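Local coordinates for protein Rho guanine nucleotide exchange factor 12 (Homo sapiens, PDB 1TXD) that acts as a guanine nucleotide exchange factor for the GTPase RhoA, represented here by its DH and PH domains, at residues V49-L60 against R144-N155. The protein carries 1 engineered substitution. Residues are numbered along the deposited sequence; the frame is centred on the assembly and turned at random.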
loop_
_atom_site.group_PDB
_atom_site.type_symbol
_atom_site.label_atom_id
_atom_site.label_comp_id
_atom_site.label_asym_id
_atom_site.label_seq_id
_atom_site.Cartn_x
_atom_site.Cartn_y
_atom_site.Cartn_z
ATOM N N VAL A 49 5.853 -16.499 -15.512
ATOM C CA VAL A 49 4.655 -17.334 -15.516
ATOM C C VAL A 49 3.418 -16.500 -15.882
ATOM O O VAL A 49 2.585 -17.001 -16.634
ATOM C CB VAL A 49 4.461 -18.099 -14.190
ATOM C CG1 VAL A 49 3.144 -18.861 -14.190
ATOM C CG2 VAL A 49 5.621 -19.049 -13.967
ATOM N N PHE A 50 3.365 -15.234 -15.398
ATOM C CA PHE A 50 2.246 -14.355 -15.540
ATOM C C PHE A 50 2.429 -13.282 -16.587
ATOM O O PHE A 50 1.676 -13.264 -17.549
ATOM C CB PHE A 50 1.823 -13.716 -14.176
ATOM C CG PHE A 50 1.353 -14.721 -13.206
ATOM C CD1 PHE A 50 0.043 -15.194 -13.241
ATOM C CD2 PHE A 50 2.237 -15.327 -12.342
ATOM C CE1 PHE A 50 -0.363 -16.208 -12.415
ATOM C CE2 PHE A 50 1.817 -16.339 -11.486
ATOM C CZ PHE A 50 0.510 -16.777 -11.525
ATOM N N TYR A 51 3.370 -12.355 -16.383
ATOM C CA TYR A 51 3.372 -11.124 -17.122
ATOM C C TYR A 51 3.761 -11.416 -18.562
ATOM O O TYR A 51 3.045 -11.037 -19.493
ATOM C CB TYR A 51 4.353 -10.102 -16.548
ATOM C CG TYR A 51 4.505 -8.908 -17.471
ATOM C CD1 TYR A 51 3.576 -7.902 -17.489
ATOM C CD2 TYR A 51 5.516 -8.882 -18.428
ATOM C CE1 TYR A 51 3.666 -6.817 -18.418
ATOM C CE2 TYR A 51 5.645 -7.807 -19.346
ATOM C CZ TYR A 51 4.714 -6.752 -19.297
ATOM O OH TYR A 51 4.829 -5.699 -20.193
ATOM N N GLN A 52 4.865 -12.088 -18.744
ATOM C CA GLN A 52 5.357 -12.336 -20.135
ATOM C C GLN A 52 4.309 -13.131 -20.931
ATOM O O GLN A 52 3.917 -12.721 -22.003
ATOM C CB GLN A 52 6.674 -13.057 -20.134
ATOM C CG GLN A 52 7.960 -12.259 -19.710
ATOM C CD GLN A 52 8.176 -10.904 -20.404
ATOM O OE1 GLN A 52 8.136 -10.820 -21.671
ATOM N NE2 GLN A 52 8.509 -9.876 -19.615
ATOM N N ARG A 53 3.825 -14.243 -20.396
ATOM C CA ARG A 53 2.774 -15.051 -21.051
ATOM C C ARG A 53 1.479 -14.293 -21.422
ATOM O O ARG A 53 1.023 -14.361 -22.550
ATOM C CB ARG A 53 2.393 -16.243 -20.164
ATOM C CG ARG A 53 3.491 -17.290 -20.009
ATOM C CD ARG A 53 3.194 -18.568 -20.783
ATOM N NE ARG A 53 4.182 -19.608 -20.552
ATOM C CZ ARG A 53 4.134 -20.823 -21.109
ATOM N NH1 ARG A 53 3.120 -21.165 -21.922
ATOM N NH2 ARG A 53 5.096 -21.711 -20.834
ATOM N N VAL A 54 0.881 -13.574 -20.471
ATOM C CA VAL A 54 -0.353 -12.875 -20.737
ATOM C C VAL A 54 -0.173 -11.776 -21.761
ATOM O O VAL A 54 -1.059 -11.487 -22.540
ATOM C CB VAL A 54 -0.941 -12.257 -19.432
ATOM C CG1 VAL A 54 -0.331 -10.920 -19.119
ATOM C CG2 VAL A 54 -2.433 -12.070 -19.585
ATOM N N SER A 55 0.975 -11.131 -21.724
ATOM C CA SER A 55 1.272 -10.061 -22.637
ATOM C C SER A 55 1.360 -10.703 -24.033
ATOM O O SER A 55 0.774 -10.206 -24.984
ATOM C CB SER A 55 2.576 -9.365 -22.182
ATOM O OG SER A 55 3.055 -8.496 -23.186
ATOM N N ARG A 56 1.996 -11.850 -24.136
ATOM C CA ARG A 56 2.074 -12.533 -25.442
ATOM C C ARG A 56 0.697 -12.982 -25.933
ATOM O O ARG A 56 0.463 -13.008 -27.121
ATOM C CB ARG A 56 3.002 -13.744 -25.378
ATOM C CG ARG A 56 4.497 -13.403 -25.462
ATOM C CD ARG A 56 5.381 -14.604 -25.824
ATOM N NE ARG A 56 5.036 -15.828 -25.077
ATOM C CZ ARG A 56 5.563 -16.208 -23.899
ATOM N NH1 ARG A 56 6.491 -15.480 -23.269
ATOM N NH2 ARG A 56 5.142 -17.345 -23.345
ATOM N N GLU A 57 -0.213 -13.340 -25.028
ATOM C CA GLU A 57 -1.516 -13.854 -25.466
ATOM C C GLU A 57 -2.416 -12.690 -25.880
ATOM O O GLU A 57 -3.364 -12.864 -26.610
ATOM C CB GLU A 57 -2.149 -14.782 -24.398
ATOM C CG GLU A 57 -1.630 -16.227 -24.571
ATOM C CD GLU A 57 -1.893 -17.192 -23.411
ATOM O OE1 GLU A 57 -1.078 -18.124 -23.250
ATOM O OE2 GLU A 57 -2.891 -17.050 -22.656
ATOM N N GLY A 58 -2.092 -11.487 -25.420
ATOM C CA GLY A 58 -2.847 -10.301 -25.816
ATOM C C GLY A 58 -4.225 -10.189 -25.210
ATOM O O GLY A 58 -5.046 -9.472 -25.753
ATOM N N ILE A 59 -4.442 -10.876 -24.085
ATOM C CA ILE A 59 -5.709 -10.925 -23.363
ATOM C C ILE A 59 -6.054 -9.593 -22.696
ATOM O O ILE A 59 -7.240 -9.262 -22.591
ATOM C CB ILE A 59 -5.627 -11.983 -22.155
ATOM C CG1 ILE A 59 -5.371 -13.397 -22.594
ATOM C CG2 ILE A 59 -6.846 -11.889 -21.245
ATOM C CD1 ILE A 59 -6.083 -13.789 -23.840
ATOM N N LEU A 60 -5.032 -8.928 -22.137
ATOM C CA LEU A 60 -5.180 -7.634 -21.507
ATOM C C LEU A 60 -4.820 -6.469 -22.415
ATOM O O LEU A 60 -4.024 -6.567 -23.331
ATOM C CB LEU A 60 -4.363 -7.530 -20.224
ATOM C CG LEU A 60 -4.635 -8.655 -19.186
ATOM C CD1 LEU A 60 -3.609 -8.571 -18.137
ATOM C CD2 LEU A 60 -6.020 -8.586 -18.649
ATOM N N ARG A 144 -11.327 -15.446 -20.797
ATOM C CA ARG A 144 -10.001 -15.749 -21.313
ATOM C C ARG A 144 -8.925 -15.465 -20.280
ATOM O O ARG A 144 -7.910 -16.164 -20.244
ATOM C CB ARG A 144 -9.714 -14.976 -22.580
ATOM C CG ARG A 144 -10.867 -14.929 -23.528
ATOM C CD ARG A 144 -10.493 -14.560 -24.935
ATOM N NE ARG A 144 -9.250 -15.185 -25.381
ATOM C CZ ARG A 144 -8.212 -14.526 -25.922
ATOM N NH1 ARG A 144 -8.240 -13.188 -26.069
ATOM N NH2 ARG A 144 -7.130 -15.206 -26.308
ATOM N N PHE A 145 -9.167 -14.472 -19.407
ATOM C CA PHE A 145 -8.189 -14.119 -18.401
ATOM C C PHE A 145 -8.378 -15.014 -17.168
ATOM O O PHE A 145 -7.409 -15.383 -16.495
ATOM C CB PHE A 145 -8.339 -12.654 -18.014
ATOM C CG PHE A 145 -7.406 -12.225 -16.930
ATOM C CD1 PHE A 145 -6.075 -11.985 -17.209
ATOM C CD2 PHE A 145 -7.846 -12.084 -15.635
ATOM C CE1 PHE A 145 -5.193 -11.595 -16.234
ATOM C CE2 PHE A 145 -6.983 -11.681 -14.654
ATOM C CZ PHE A 145 -5.644 -11.428 -14.950
ATOM N N GLN A 146 -9.627 -15.335 -16.841
ATOM C CA GLN A 146 -9.869 -16.339 -15.795
ATOM C C GLN A 146 -9.130 -17.646 -16.163
ATOM O O GLN A 146 -8.438 -18.262 -15.325
ATOM C CB GLN A 146 -11.359 -16.581 -15.569
ATOM C CG GLN A 146 -11.688 -17.105 -14.180
ATOM C CD GLN A 146 -11.445 -18.603 -14.064
ATOM O OE1 GLN A 146 -11.474 -19.290 -15.069
ATOM N NE2 GLN A 146 -11.100 -19.077 -12.865
ATOM N N THR A 147 -9.290 -18.078 -17.408
ATOM C CA THR A 147 -8.627 -19.294 -17.855
ATOM C C THR A 147 -7.136 -19.146 -17.716
ATOM O O THR A 147 -6.474 -19.967 -17.083
ATOM C CB THR A 147 -8.988 -19.637 -19.324
ATOM O OG1 THR A 147 -10.382 -19.926 -19.431
ATOM C CG2 THR A 147 -8.339 -20.979 -19.776
ATOM N N PHE A 148 -6.606 -18.081 -18.293
ATOM C CA PHE A 148 -5.158 -17.820 -18.225
ATOM C C PHE A 148 -4.618 -17.903 -16.812
ATOM O O PHE A 148 -3.673 -18.593 -16.594
ATOM C CB PHE A 148 -4.756 -16.487 -18.840
ATOM C CG PHE A 148 -3.303 -16.141 -18.577
ATOM C CD1 PHE A 148 -2.312 -16.592 -19.425
ATOM C CD2 PHE A 148 -2.942 -15.501 -17.440
ATOM C CE1 PHE A 148 -0.980 -16.335 -19.180
ATOM C CE2 PHE A 148 -1.608 -15.237 -17.176
ATOM C CZ PHE A 148 -0.630 -15.668 -18.062
ATOM N N VAL A 149 -5.251 -17.222 -15.866
ATOM C CA VAL A 149 -4.778 -17.144 -14.529
ATOM C C VAL A 149 -4.837 -18.501 -13.867
ATOM O O VAL A 149 -3.864 -18.900 -13.243
ATOM C CB VAL A 149 -5.556 -16.110 -13.719
ATOM C CG1 VAL A 149 -5.368 -16.319 -12.191
ATOM C CG2 VAL A 149 -5.108 -14.736 -14.114
ATOM N N GLN A 150 -5.951 -19.231 -14.036
ATOM C CA GLN A 150 -6.063 -20.562 -13.449
ATOM C C GLN A 150 -5.026 -21.497 -14.021
ATOM O O GLN A 150 -4.415 -22.262 -13.295
ATOM C CB GLN A 150 -7.461 -21.147 -13.654
ATOM C CG GLN A 150 -7.710 -22.458 -12.883
ATOM C CD GLN A 150 -9.063 -23.049 -13.190
ATOM O OE1 GLN A 150 -9.961 -22.344 -13.679
ATOM N NE2 GLN A 150 -9.224 -24.357 -12.919
ATOM N N ASP A 151 -4.837 -21.495 -15.329
ATOM C CA ASP A 151 -3.760 -22.304 -15.877
ATOM C C ASP A 151 -2.401 -21.921 -15.249
ATOM O O ASP A 151 -1.664 -22.795 -14.722
ATOM C CB ASP A 151 -3.735 -22.172 -17.366
ATOM C CG ASP A 151 -2.743 -23.105 -18.013
ATOM O OD1 ASP A 151 -1.714 -22.604 -18.506
ATOM O OD2 ASP A 151 -2.894 -24.346 -18.083
ATOM N N ALA A 152 -2.098 -20.615 -15.197
ATOM C CA ALA A 152 -0.767 -20.192 -14.784
ATOM C C ALA A 152 -0.487 -20.604 -13.352
ATOM O O ALA A 152 0.645 -21.039 -13.063
ATOM C CB ALA A 152 -0.574 -18.700 -14.937
ATOM N N GLU A 153 -1.487 -20.456 -12.482
ATOM C CA GLU A 153 -1.356 -20.773 -11.072
ATOM C C GLU A 153 -1.238 -22.299 -10.804
ATOM O O GLU A 153 -0.871 -22.717 -9.722
ATOM C CB GLU A 153 -2.544 -20.211 -10.245
ATOM C CG GLU A 153 -2.657 -18.707 -10.280
ATOM C CD GLU A 153 -3.924 -18.151 -9.641
ATOM O OE1 GLU A 153 -4.923 -18.879 -9.536
ATOM O OE2 GLU A 153 -3.918 -16.957 -9.261
ATOM N N SER A 154 -1.584 -23.097 -11.791
ATOM C CA SER A 154 -1.326 -24.518 -11.743
ATOM C C SER A 154 0.164 -24.873 -11.982
ATOM O O SER A 154 0.595 -25.957 -11.597
ATOM C CB SER A 154 -2.246 -25.257 -12.719
ATOM O OG SER A 154 -1.694 -25.321 -14.014
ATOM N N ASN A 155 0.938 -23.962 -12.596
ATOM C CA ASN A 155 2.396 -24.125 -12.739
ATOM C C ASN A 155 3.027 -24.433 -11.390
ATOM O O ASN A 155 2.771 -23.702 -10.459
ATOM C CB ASN A 155 3.036 -22.829 -13.307
ATOM C CG ASN A 155 4.394 -23.073 -13.926
ATOM O OD1 ASN A 155 5.261 -23.632 -13.300
ATOM N ND2 ASN A 155 4.566 -22.674 -15.162
#
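Phe148 is the knob of this contact: its ring drops into a hole formed by Phe50, Arg53, Val54 and Glu57. A chi1 of 171°, which sets CG opposite the backbone N, carries the ring toward helix 49-57. Val54 covers one face, its CB 4.0 Å from the Phe148 ring centroid in a CH-pi contact. Arg53 CB meets the rim in the ring plane, 3.5 Å from Phe148 CE1, while the arginine's outer end leads away. Glu57 OE2 also sits at the ring's edge, 3.3 Å from Phe148 CD1, with the carboxylate plane turned 80° from that of the ring. With an alanine here the knob is gone, and Val54 is likely to be left without the aromatic face it packs on, with a gap between the helices.

Toward one end, Ala152 CB touches Phe50 CE1 at 3.6 Å, and Val49 CG1 rests on the same methyl. Glu153 CG meets the Phe50 ring at its edge, while Glu153 OE2 is hydrogen-bonded to the backbone N of Leu163. Toward the other end, just beyond Gly58, Ile59 divides its two branches: CG2 packs 3.6 Å from Phe145 CB, while CD1 is modelled over one face of the Arg144 guanidinium, too close for its exact placement to be trusted. Leu60 CD2 completes this end, 3.7 Å from Phe145 CD1.

The contact is mostly apolar, and helix 62-69 backs it through Phe69 and Leu65, which touch Val54. The two helix segments run 143° apart in their N-to-C directions, roughly antiparallel but well tilted: this is knob-into-hole packing between the C-terminal end of the long helix 20-57 and helix 143-154, within the all-helical DH (RhoGEF) domain.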